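Local coordinates for activated BY transcription factor SSRB (Salmonella enterica, PDB 2WNW), which belongs to glycosyl hydrolase family 30 and combines a TIM barrel with a beta sandwich domain, at residues A41-D46 against G319-G324; E234-D239 against D287-F292; D273-I278 against Y313-I318; I370-R375 against S435-L440. One frame throughout, in Å; residues are numbered along the deposited sequence.

Contact 1 (A41-D46 against G319-G324); sequences ALQQID and GNFKSG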
# COMPACT_ATOMS: atom_id res chain seq x y z
N ALA A 41 -3.15 -14.57 8.15
CA ALA A 41 -3.78 -14.70 6.84
C ALA A 41 -4.75 -13.57 6.53
O ALA A 41 -5.44 -13.06 7.42
CB ALA A 41 -4.50 -16.04 6.75
N LEU A 42 -4.79 -13.18 5.27
CA LEU A 42 -5.67 -12.10 4.84
C LEU A 42 -6.82 -12.67 3.99
O LEU A 42 -7.41 -13.69 4.36
CB LEU A 42 -4.86 -11.04 4.10
CG LEU A 42 -3.69 -10.48 4.94
CD1 LEU A 42 -2.90 -9.46 4.14
CD2 LEU A 42 -4.23 -9.85 6.22
N GLN A 43 -7.13 -12.04 2.86
CA GLN A 43 -8.24 -12.51 2.03
C GLN A 43 -7.98 -13.81 1.27
O GLN A 43 -6.83 -14.15 0.97
CB GLN A 43 -8.67 -11.42 1.04
CG GLN A 43 -7.90 -11.43 -0.28
CD GLN A 43 -6.56 -10.72 -0.21
OE1 GLN A 43 -6.04 -10.44 0.87
NE2 GLN A 43 -5.98 -10.42 -1.37
N GLN A 44 -9.06 -14.51 0.94
CA GLN A 44 -8.98 -15.76 0.20
C GLN A 44 -9.08 -15.48 -1.30
O GLN A 44 -9.84 -14.60 -1.72
CB GLN A 44 -10.11 -16.71 0.62
CG GLN A 44 -9.94 -18.13 0.12
CD GLN A 44 -10.91 -19.10 0.78
OE1 GLN A 44 -10.55 -20.24 1.08
NE2 GLN A 44 -12.14 -18.66 1.00
N ILE A 45 -8.32 -16.21 -2.10
CA ILE A 45 -8.35 -16.01 -3.54
C ILE A 45 -8.95 -17.23 -4.24
O ILE A 45 -8.81 -18.36 -3.76
CB ILE A 45 -6.92 -15.70 -4.08
CG1 ILE A 45 -6.01 -16.91 -3.94
CG2 ILE A 45 -6.32 -14.53 -3.28
CD1 ILE A 45 -5.97 -17.79 -5.17
N ASP A 46 -9.63 -16.99 -5.35
CA ASP A 46 -10.29 -18.06 -6.09
C ASP A 46 -9.49 -18.70 -7.22
O ASP A 46 -9.86 -19.77 -7.70
CB ASP A 46 -11.63 -17.56 -6.64
CG ASP A 46 -12.56 -17.07 -5.54
OD1 ASP A 46 -12.43 -17.55 -4.40
OD2 ASP A 46 -13.43 -16.21 -5.82
N GLY A 319 0.16 -5.64 -6.71
CA GLY A 319 -0.59 -4.61 -6.02
C GLY A 319 -2.02 -5.02 -5.69
O GLY A 319 -2.50 -4.77 -4.58
N ASN A 320 -2.69 -5.64 -6.65
CA ASN A 320 -4.07 -6.08 -6.44
C ASN A 320 -4.17 -7.05 -5.27
O ASN A 320 -4.96 -6.86 -4.36
CB ASN A 320 -4.62 -6.75 -7.71
CG ASN A 320 -4.92 -5.75 -8.81
OD1 ASN A 320 -5.24 -6.14 -9.94
ND2 ASN A 320 -4.84 -4.48 -8.49
N PHE A 321 -3.36 -8.10 -5.30
CA PHE A 321 -3.41 -9.09 -4.23
C PHE A 321 -2.99 -8.55 -2.87
O PHE A 321 -3.56 -8.93 -1.85
CB PHE A 321 -2.61 -10.33 -4.63
CG PHE A 321 -3.29 -11.17 -5.68
CD1 PHE A 321 -4.51 -11.78 -5.40
CD2 PHE A 321 -2.75 -11.31 -6.95
CE1 PHE A 321 -5.18 -12.53 -6.37
CE2 PHE A 321 -3.40 -12.05 -7.93
CZ PHE A 321 -4.62 -12.66 -7.64
N LYS A 322 -2.01 -7.64 -2.84
CA LYS A 322 -1.60 -7.06 -1.57
C LYS A 322 -2.73 -6.20 -1.03
O LYS A 322 -2.85 -5.99 0.18
CB LYS A 322 -0.35 -6.19 -1.74
CG LYS A 322 0.93 -6.96 -1.97
CD LYS A 322 1.96 -6.64 -0.90
CE LYS A 322 1.50 -7.04 0.49
NZ LYS A 322 2.50 -6.69 1.55
N SER A 323 -3.58 -5.70 -1.93
CA SER A 323 -4.68 -4.83 -1.55
C SER A 323 -6.04 -5.47 -1.28
O SER A 323 -6.99 -4.76 -0.96
CB SER A 323 -4.83 -3.73 -2.60
OG SER A 323 -3.60 -3.04 -2.75
N GLY A 324 -6.15 -6.79 -1.43
CA GLY A 324 -7.41 -7.45 -1.15
C GLY A 324 -8.12 -8.17 -2.29
O GLY A 324 -9.24 -8.64 -2.11
O HOH W 1 -4.59 -8.14 1.28
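Gln43 lays its side chain over the backbone of Gly324, with CD 3.5 Å from Gly324 CA. Its CG also lies 3.6 Å from Gly324 O. The chain is bent at chi2 (-82°), which turns the amide back toward the end of helix 305-322. There Gln43 NE2 donates to Phe321 O at 2.9 Å. The bond is nearly straight, at 166°. It lies in the carbonyl plane, on a lone pair of the oxygen, and also in the plane of the amide. The same NE2 donates to Cys325 O.

The amide oxygen binds a water. Water 1 lies 2.7 Å from Gln43 OE1 and 3.0 Å from Lys322 O, placed to donate to both, although it has further acceptors nearby. Gly324 leaves the helix with positive phi (118°), in a Schellman motif.

A smaller apolar patch lies beside this. Ile45 CG2 reaches Phe321 CE1 at 3.9 Å, and the two side chains cross at about a right angle. Phe48 and Phe398 meet the same ring from outside the two segments.

Strand 41-44 pairs with strand 382-388 of the sandwich sheet, while helix 305-322 is an outer helix of the TIM barrel, so the contact ties the two domains together. Phe321 O lies where a helix runs out of backbone donors, and its bond from Gly324 N is weak. The Gln43 amide supplies a shorter one, so a side chain from the sandwich sheet serves a carbonyl in the last turn of a barrel helix.

Contact 2 (E234-D239 against D287-F292); sequences EIYIWD and DKKLLF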
# COMPACT_ATOMS: atom_id res chain seq x y z
N GLU A 234 -22.48 -16.81 -8.62
CA GLU A 234 -21.96 -15.57 -8.07
C GLU A 234 -22.26 -14.47 -9.08
O GLU A 234 -22.19 -14.71 -10.29
CB GLU A 234 -20.44 -15.62 -7.85
CG GLU A 234 -19.94 -16.67 -6.87
CD GLU A 234 -18.47 -16.46 -6.52
OE1 GLU A 234 -17.74 -15.84 -7.33
OE2 GLU A 234 -18.04 -16.92 -5.44
N ILE A 235 -22.60 -13.28 -8.60
CA ILE A 235 -22.87 -12.16 -9.49
C ILE A 235 -21.98 -10.99 -9.09
O ILE A 235 -21.93 -10.59 -7.92
CB ILE A 235 -24.34 -11.71 -9.44
CG1 ILE A 235 -25.25 -12.83 -9.96
CG2 ILE A 235 -24.53 -10.45 -10.29
CD1 ILE A 235 -26.74 -12.47 -9.93
N TYR A 236 -21.27 -10.44 -10.08
CA TYR A 236 -20.37 -9.31 -9.86
C TYR A 236 -20.90 -8.08 -10.60
O TYR A 236 -21.55 -8.21 -11.64
CB TYR A 236 -18.97 -9.63 -10.39
CG TYR A 236 -18.23 -10.68 -9.59
CD1 TYR A 236 -17.33 -10.31 -8.59
CD2 TYR A 236 -18.45 -12.03 -9.82
CE1 TYR A 236 -16.67 -11.28 -7.83
CE2 TYR A 236 -17.80 -13.01 -9.07
CZ TYR A 236 -16.91 -12.63 -8.08
OH TYR A 236 -16.28 -13.59 -7.33
N ILE A 237 -20.63 -6.90 -10.04
CA ILE A 237 -21.03 -5.65 -10.67
C ILE A 237 -19.78 -4.81 -10.94
O ILE A 237 -18.67 -5.22 -10.59
CB ILE A 237 -22.03 -4.86 -9.79
CG1 ILE A 237 -21.44 -4.60 -8.40
CG2 ILE A 237 -23.35 -5.63 -9.68
CD1 ILE A 237 -22.31 -3.70 -7.54
N TRP A 238 -19.98 -3.64 -11.55
CA TRP A 238 -18.93 -2.70 -11.94
C TRP A 238 -18.23 -3.23 -13.19
O TRP A 238 -18.53 -2.79 -14.29
CB TRP A 238 -17.90 -2.46 -10.82
CG TRP A 238 -16.86 -1.40 -11.17
CD1 TRP A 238 -15.50 -1.52 -11.06
CD2 TRP A 238 -17.11 -0.07 -11.68
NE1 TRP A 238 -14.89 -0.35 -11.47
CE2 TRP A 238 -15.85 0.55 -11.85
CE3 TRP A 238 -18.26 0.65 -12.01
CZ2 TRP A 238 -15.71 1.85 -12.34
CZ3 TRP A 238 -18.13 1.95 -12.49
CH2 TRP A 238 -16.86 2.54 -12.65
N ASP A 239 -17.32 -4.19 -13.01
CA ASP A 239 -16.61 -4.79 -14.14
C ASP A 239 -16.00 -3.68 -15.01
O ASP A 239 -16.14 -3.68 -16.24
CB ASP A 239 -17.58 -5.64 -14.97
CG ASP A 239 -16.90 -6.78 -15.72
OD1 ASP A 239 -15.66 -6.92 -15.63
OD2 ASP A 239 -17.61 -7.56 -16.39
N ASP A 287 -16.75 -9.37 3.49
CA ASP A 287 -17.41 -10.58 3.01
C ASP A 287 -17.70 -10.60 1.52
O ASP A 287 -18.25 -11.58 1.00
CB ASP A 287 -18.71 -10.82 3.79
CG ASP A 287 -18.48 -10.93 5.29
OD1 ASP A 287 -17.50 -11.59 5.70
OD2 ASP A 287 -19.28 -10.36 6.06
N LYS A 288 -17.35 -9.52 0.81
CA LYS A 288 -17.57 -9.46 -0.63
C LYS A 288 -16.27 -9.74 -1.36
O LYS A 288 -15.19 -9.63 -0.78
CB LYS A 288 -18.12 -8.09 -1.03
CG LYS A 288 -19.50 -7.79 -0.46
CD LYS A 288 -20.49 -8.87 -0.85
CE LYS A 288 -21.87 -8.61 -0.26
NZ LYS A 288 -22.79 -9.74 -0.53
N LYS A 289 -16.36 -10.12 -2.63
CA LYS A 289 -15.17 -10.42 -3.41
C LYS A 289 -14.80 -9.29 -4.35
O LYS A 289 -15.68 -8.67 -4.96
CB LYS A 289 -15.38 -11.72 -4.20
CG LYS A 289 -15.55 -12.94 -3.31
CD LYS A 289 -15.61 -14.23 -4.11
CE LYS A 289 -15.70 -15.44 -3.19
NZ LYS A 289 -15.70 -16.72 -3.96
N LEU A 290 -13.51 -9.02 -4.46
CA LEU A 290 -12.99 -7.97 -5.33
C LEU A 290 -12.12 -8.67 -6.37
O LEU A 290 -10.93 -8.88 -6.17
CB LEU A 290 -12.16 -6.97 -4.51
CG LEU A 290 -12.94 -6.34 -3.34
CD1 LEU A 290 -12.00 -5.45 -2.53
CD2 LEU A 290 -14.12 -5.54 -3.87
N LEU A 291 -12.76 -9.03 -7.47
CA LEU A 291 -12.12 -9.78 -8.54
C LEU A 291 -11.53 -8.98 -9.70
O LEU A 291 -12.19 -8.10 -10.25
CB LEU A 291 -13.14 -10.77 -9.10
CG LEU A 291 -12.82 -11.60 -10.35
CD1 LEU A 291 -11.75 -12.62 -10.03
CD2 LEU A 291 -14.10 -12.28 -10.84
N PHE A 292 -10.28 -9.28 -10.05
CA PHE A 292 -9.66 -8.62 -11.20
C PHE A 292 -10.17 -9.46 -12.37
O PHE A 292 -9.79 -10.63 -12.51
CB PHE A 292 -8.14 -8.68 -11.16
CG PHE A 292 -7.49 -8.17 -12.41
CD1 PHE A 292 -7.44 -6.81 -12.67
CD2 PHE A 292 -6.99 -9.06 -13.36
CE1 PHE A 292 -6.91 -6.33 -13.88
CE2 PHE A 292 -6.47 -8.59 -14.57
CZ PHE A 292 -6.43 -7.22 -14.82
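The ring of Tyr236 carries Leu291 CD2 over one face, 4.0 Å from the ring centroid and 14° off its normal. This is a CH-pi contact. Leu291 CB packs against Tyr236 CE1 at 3.8 Å. Lys289 CB approaches the ring obliquely, and farther along its chain Lys289 CD comes to 3.4 Å from Tyr236 OH.

The hydroxyl has its own partner. Tyr236 OH donates to Glu234 OE1 at 2.7 Å, meeting the carboxylate from above its plane. The other oxygen, Glu234 OE2, takes a salt bridge from Lys289 NZ at 2.8 Å through its syn lone pair. The extended chain of Lys289 carries the ammonium past the tyrosine to reach it. Both charges have a second partner: Lys138 pairs with Glu234 OE1, and Asp46 with Lys289.

Strand 264-268 separates these two strands in the sheet, so they meet only through side chains. Their short axes pass 8.8 Å apart, with directions 65° from each other. Apolar Leu291 and the tyrosine ring lie deeper, and the ionic groups lie where the strands begin. Such side chains meeting across the interior are typical of a TIM barrel, here with a salt-bridge network near the N-terminal ends of the strands.

Contact 3 (D273-I278 against Y313-I318); sequences DHFSQI and YLHDMI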
# COMPACT_ATOMS: atom_id res chain seq x y z
N ASP A 273 -3.06 1.93 -11.46
CA ASP A 273 -3.03 1.21 -10.18
C ASP A 273 -4.25 1.35 -9.28
O ASP A 273 -5.02 0.40 -9.12
CB ASP A 273 -1.78 1.63 -9.39
CG ASP A 273 -0.48 1.37 -10.14
OD1 ASP A 273 -0.51 0.75 -11.23
OD2 ASP A 273 0.59 1.80 -9.64
N HIS A 274 -4.42 2.52 -8.68
CA HIS A 274 -5.53 2.79 -7.77
C HIS A 274 -5.73 1.66 -6.75
O HIS A 274 -6.86 1.32 -6.40
CB HIS A 274 -6.82 3.00 -8.58
CG HIS A 274 -6.80 4.25 -9.40
ND1 HIS A 274 -6.76 5.51 -8.84
CD2 HIS A 274 -6.78 4.44 -10.74
CE1 HIS A 274 -6.71 6.42 -9.80
NE2 HIS A 274 -6.72 5.79 -10.96
N PHE A 275 -4.63 1.10 -6.27
CA PHE A 275 -4.69 -0.00 -5.32
C PHE A 275 -5.45 0.34 -4.03
O PHE A 275 -6.10 -0.52 -3.44
CB PHE A 275 -3.28 -0.50 -4.97
CG PHE A 275 -2.47 -0.94 -6.17
CD1 PHE A 275 -2.98 -1.86 -7.08
CD2 PHE A 275 -1.19 -0.44 -6.37
CE1 PHE A 275 -2.23 -2.28 -8.18
CE2 PHE A 275 -0.42 -0.85 -7.47
CZ PHE A 275 -0.94 -1.77 -8.38
N SER A 276 -5.34 1.59 -3.59
CA SER A 276 -6.01 2.02 -2.37
C SER A 276 -7.52 1.80 -2.36
O SER A 276 -8.11 1.58 -1.31
CB SER A 276 -5.71 3.50 -2.08
OG SER A 276 -4.36 3.67 -1.68
N GLN A 277 -8.15 1.87 -3.54
CA GLN A 277 -9.59 1.67 -3.60
C GLN A 277 -9.96 0.21 -3.37
O GLN A 277 -11.03 -0.09 -2.83
CB GLN A 277 -10.15 2.19 -4.93
CG GLN A 277 -10.10 3.71 -5.01
CD GLN A 277 -10.99 4.29 -6.09
OE1 GLN A 277 -12.13 3.87 -6.26
NE2 GLN A 277 -10.46 5.28 -6.82
N ILE A 278 -9.09 -0.70 -3.78
CA ILE A 278 -9.34 -2.12 -3.56
C ILE A 278 -9.23 -2.36 -2.05
O ILE A 278 -10.11 -2.98 -1.45
CB ILE A 278 -8.28 -3.01 -4.24
CG1 ILE A 278 -8.27 -2.76 -5.75
CG2 ILE A 278 -8.59 -4.48 -3.96
CD1 ILE A 278 -7.17 -3.53 -6.45
N TYR A 313 1.95 -6.47 -16.10
CA TYR A 313 1.27 -7.61 -15.51
C TYR A 313 1.69 -7.86 -14.06
O TYR A 313 0.84 -7.97 -13.17
CB TYR A 313 1.52 -8.89 -16.33
CG TYR A 313 0.52 -9.11 -17.45
CD1 TYR A 313 0.67 -8.47 -18.68
CD2 TYR A 313 -0.59 -9.93 -17.26
CE1 TYR A 313 -0.28 -8.65 -19.70
CE2 TYR A 313 -1.54 -10.11 -18.26
CZ TYR A 313 -1.38 -9.47 -19.47
OH TYR A 313 -2.33 -9.64 -20.45
N LEU A 314 2.99 -7.95 -13.82
CA LEU A 314 3.48 -8.20 -12.47
C LEU A 314 3.13 -7.10 -11.48
O LEU A 314 2.69 -7.37 -10.36
CB LEU A 314 5.00 -8.42 -12.48
CG LEU A 314 5.47 -9.74 -13.09
CD1 LEU A 314 6.99 -9.73 -13.23
CD2 LEU A 314 5.02 -10.91 -12.22
N HIS A 315 3.31 -5.85 -11.89
CA HIS A 315 3.02 -4.71 -11.02
C HIS A 315 1.56 -4.66 -10.61
O HIS A 315 1.25 -4.46 -9.43
CB HIS A 315 3.40 -3.40 -11.73
CG HIS A 315 3.11 -2.17 -10.92
ND1 HIS A 315 3.85 -1.82 -9.81
CD2 HIS A 315 2.16 -1.22 -11.05
CE1 HIS A 315 3.36 -0.71 -9.29
NE2 HIS A 315 2.33 -0.32 -10.03
N ASP A 316 0.65 -4.86 -11.56
CA ASP A 316 -0.77 -4.81 -11.21
C ASP A 316 -1.20 -6.01 -10.38
O ASP A 316 -1.96 -5.86 -9.42
CB ASP A 316 -1.63 -4.70 -12.47
CG ASP A 316 -3.03 -4.20 -12.16
OD1 ASP A 316 -3.98 -5.02 -12.10
OD2 ASP A 316 -3.17 -2.98 -11.95
N MET A 317 -0.72 -7.19 -10.73
CA MET A 317 -1.08 -8.39 -9.98
C MET A 317 -0.63 -8.32 -8.53
O MET A 317 -1.40 -8.60 -7.61
CB MET A 317 -0.48 -9.63 -10.65
CG MET A 317 -1.08 -9.93 -12.02
SD MET A 317 -0.25 -11.29 -12.85
CE MET A 317 -1.04 -12.71 -12.08
N ILE A 318 0.63 -7.95 -8.31
CA ILE A 318 1.15 -7.85 -6.95
C ILE A 318 0.36 -6.82 -6.14
O ILE A 318 -0.06 -7.10 -5.02
CB ILE A 318 2.66 -7.48 -6.96
CG1 ILE A 318 3.46 -8.65 -7.56
CG2 ILE A 318 3.13 -7.17 -5.55
CD1 ILE A 318 4.92 -8.33 -7.81
O HOH W 2 -1.48 -1.10 -12.92
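His315 NE2 donates to Asp273 OD2 at 2.8 Å, almost straight at 172°. The oxygen lies in the plane of the imidazole, but the donor stands well above the plane of the carboxylate. A chi1 of 179° swings the His315 ring away from its backbone N, toward the loop ahead of helix 275-284. Its ND1 bonds to Glu394 OE2. With a carboxylate at each nitrogen, the imidazole may well be positively charged.

Water 2 bridges the two aspartates, donating to Asp273 OD1 at 2.7 Å and to Asp316 OD2 at 2.7 Å. The like charges of Asp273 OD1 and Asp316 OD2 are 4.6 Å apart. Lys242 forms a salt bridge with Asp316 OD2 and also binds Asp273 O, which probably eases their repulsion.

In the fold, helices 275-284 and 305-322 follow successive strands of the TIM barrel and stand side by side in its outer layer. The second subunit meets them here: Asn391 N of that subunit bonds to Asp273 OD2.

Aromatic and van der Waals contacts complete the join. Phe275 turns its edge toward the face of His315, offset, with centroids 5.5 Å apart and planes at 61°. Phe275 CZ lies 3.6 Å from His315 O. Phe275 CE1 lies 3.8 Å from Asp316 O, so the ring rests against the helix backbone.

Contact 4 (I370-R375 against S435-L440); sequences IGHFCR and SGASTL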
# COMPACT_ATOMS: atom_id res chain seq x y z
N ILE A 370 2.68 -14.09 -15.53
CA ILE A 370 1.48 -14.65 -14.90
C ILE A 370 1.88 -15.96 -14.22
O ILE A 370 1.40 -16.29 -13.14
CB ILE A 370 0.39 -14.93 -15.96
CG1 ILE A 370 -0.08 -13.61 -16.57
CG2 ILE A 370 -0.77 -15.69 -15.33
CD1 ILE A 370 -1.03 -13.79 -17.75
N GLY A 371 2.79 -16.69 -14.87
CA GLY A 371 3.26 -17.96 -14.34
C GLY A 371 3.86 -17.93 -12.95
O GLY A 371 3.72 -18.90 -12.20
N HIS A 372 4.53 -16.84 -12.59
CA HIS A 372 5.13 -16.75 -11.27
C HIS A 372 4.05 -16.87 -10.20
O HIS A 372 4.35 -17.18 -9.04
CB HIS A 372 5.91 -15.44 -11.12
CG HIS A 372 7.34 -15.54 -11.55
ND1 HIS A 372 8.32 -16.07 -10.74
CD2 HIS A 372 7.93 -15.27 -12.74
CE1 HIS A 372 9.46 -16.12 -11.41
NE2 HIS A 372 9.25 -15.64 -12.62
N PHE A 373 2.80 -16.63 -10.59
CA PHE A 373 1.66 -16.74 -9.69
C PHE A 373 0.86 -18.03 -9.88
O PHE A 373 0.81 -18.90 -9.00
CB PHE A 373 0.66 -15.59 -9.90
CG PHE A 373 1.05 -14.29 -9.26
CD1 PHE A 373 1.88 -13.40 -9.92
CD2 PHE A 373 0.54 -13.94 -8.02
CE1 PHE A 373 2.21 -12.17 -9.35
CE2 PHE A 373 0.86 -12.71 -7.43
CZ PHE A 373 1.69 -11.82 -8.10
N CYS A 374 0.23 -18.14 -11.05
CA CYS A 374 -0.66 -19.26 -11.36
C CYS A 374 -0.12 -20.68 -11.29
O CYS A 374 -0.88 -21.61 -11.02
CB CYS A 374 -1.33 -19.03 -12.72
SG CYS A 374 -0.26 -19.28 -14.15
N ARG A 375 1.17 -20.86 -11.54
CA ARG A 375 1.75 -22.20 -11.49
C ARG A 375 1.91 -22.73 -10.07
O ARG A 375 2.03 -23.94 -9.86
CB ARG A 375 3.12 -22.21 -12.19
CG ARG A 375 3.07 -21.81 -13.66
CD ARG A 375 4.47 -21.58 -14.22
NE ARG A 375 5.17 -22.83 -14.51
CZ ARG A 375 4.95 -23.58 -15.59
NH1 ARG A 375 4.05 -23.22 -16.49
NH2 ARG A 375 5.65 -24.69 -15.78
N SER A 435 14.47 -5.97 -13.13
CA SER A 435 13.23 -6.53 -13.68
C SER A 435 13.05 -8.01 -13.38
O SER A 435 12.09 -8.63 -13.84
CB SER A 435 13.16 -6.30 -15.20
OG SER A 435 13.03 -4.92 -15.49
N GLY A 436 13.94 -8.58 -12.59
CA GLY A 436 13.82 -9.99 -12.27
C GLY A 436 12.64 -10.27 -11.36
O GLY A 436 12.17 -9.40 -10.63
N ALA A 437 12.15 -11.51 -11.42
CA ALA A 437 11.04 -11.93 -10.58
C ALA A 437 11.39 -13.32 -10.05
O ALA A 437 12.03 -14.12 -10.74
CB ALA A 437 9.74 -11.98 -11.38
N SER A 438 10.97 -13.59 -8.83
CA SER A 438 11.24 -14.89 -8.22
C SER A 438 10.06 -15.33 -7.38
O SER A 438 9.39 -14.51 -6.75
CB SER A 438 12.49 -14.82 -7.34
OG SER A 438 13.63 -14.45 -8.09
N THR A 439 9.80 -16.63 -7.38
CA THR A 439 8.73 -17.19 -6.58
C THR A 439 9.40 -18.21 -5.67
O THR A 439 10.09 -19.12 -6.14
CB THR A 439 7.66 -17.88 -7.44
OG1 THR A 439 7.12 -16.94 -8.38
CG2 THR A 439 6.54 -18.41 -6.56
N LEU A 440 9.24 -18.02 -4.36
CA LEU A 440 9.82 -18.90 -3.36
C LEU A 440 8.72 -19.76 -2.75
O LEU A 440 7.69 -19.25 -2.32
CB LEU A 440 10.50 -18.07 -2.27
CG LEU A 440 11.11 -18.80 -1.07
CD1 LEU A 440 12.30 -19.65 -1.52
CD2 LEU A 440 11.56 -17.78 -0.03
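Thr439 OG1 is gripped twice by one residue, His372. It accepts from His372 ND1 at 2.8 Å, with an N-H...O angle of 152°, and donates to His372 O at 2.9 Å. The first bond lies in the plane of the imidazole. The second lies in the carbonyl plane, on a lone pair. With one bond accepted and one donated, the hydroxyl is fixed, and the ND1 bond probably helps to set the turn of the ring. Thr439 CG2 packs on the same carbonyl, 3.5 Å from His372 O.

This links the last barrel helix, 365-374, to strand 437-442 of the beta sandwich. Helix 370-374 and strand 437-440 run almost parallel, 9° apart, with axes 8.6 Å from each other. The residues that touch are all buried.

The imidazole packs against the strand between Ala437 and Thr439. Ala437 CB sits over one of its faces, offset toward the rim, at 4.0 Å from the ring centroid in a CH-pi contact. His372 CE1 comes to 3.3 Å from Ala437 O. The far nitrogen, His372 NE2, bonds to Ser8 OG. Ser8 lies on strand 2-9, which pairs with strand 437-442, so the one ring reaches two neighbouring sandwich strands.

Contacts 3 and 4 are buried, while contacts 1 and 2 are partly buried. Contacts 1 and 3 share helix 305-322, and both also touch the second subunit. Water takes part in each. Contact 2 lies inside the barrel, with its ionic end toward the strand starts; Asp46 from the 41-46 segment joins that end through Lys289. Contact 4 lies about 25 Å from contact 2, centre to centre, on the opposite side of the chain's centre. Contacts 1 and 4 both join barrel helices to the sandwich, one by a glutamine amide on a helix end, the other by a histidine and threonine pair. Phe373 packs on Phe321, Met317 and Ile318, connecting contact 4 with contacts 1 and 3.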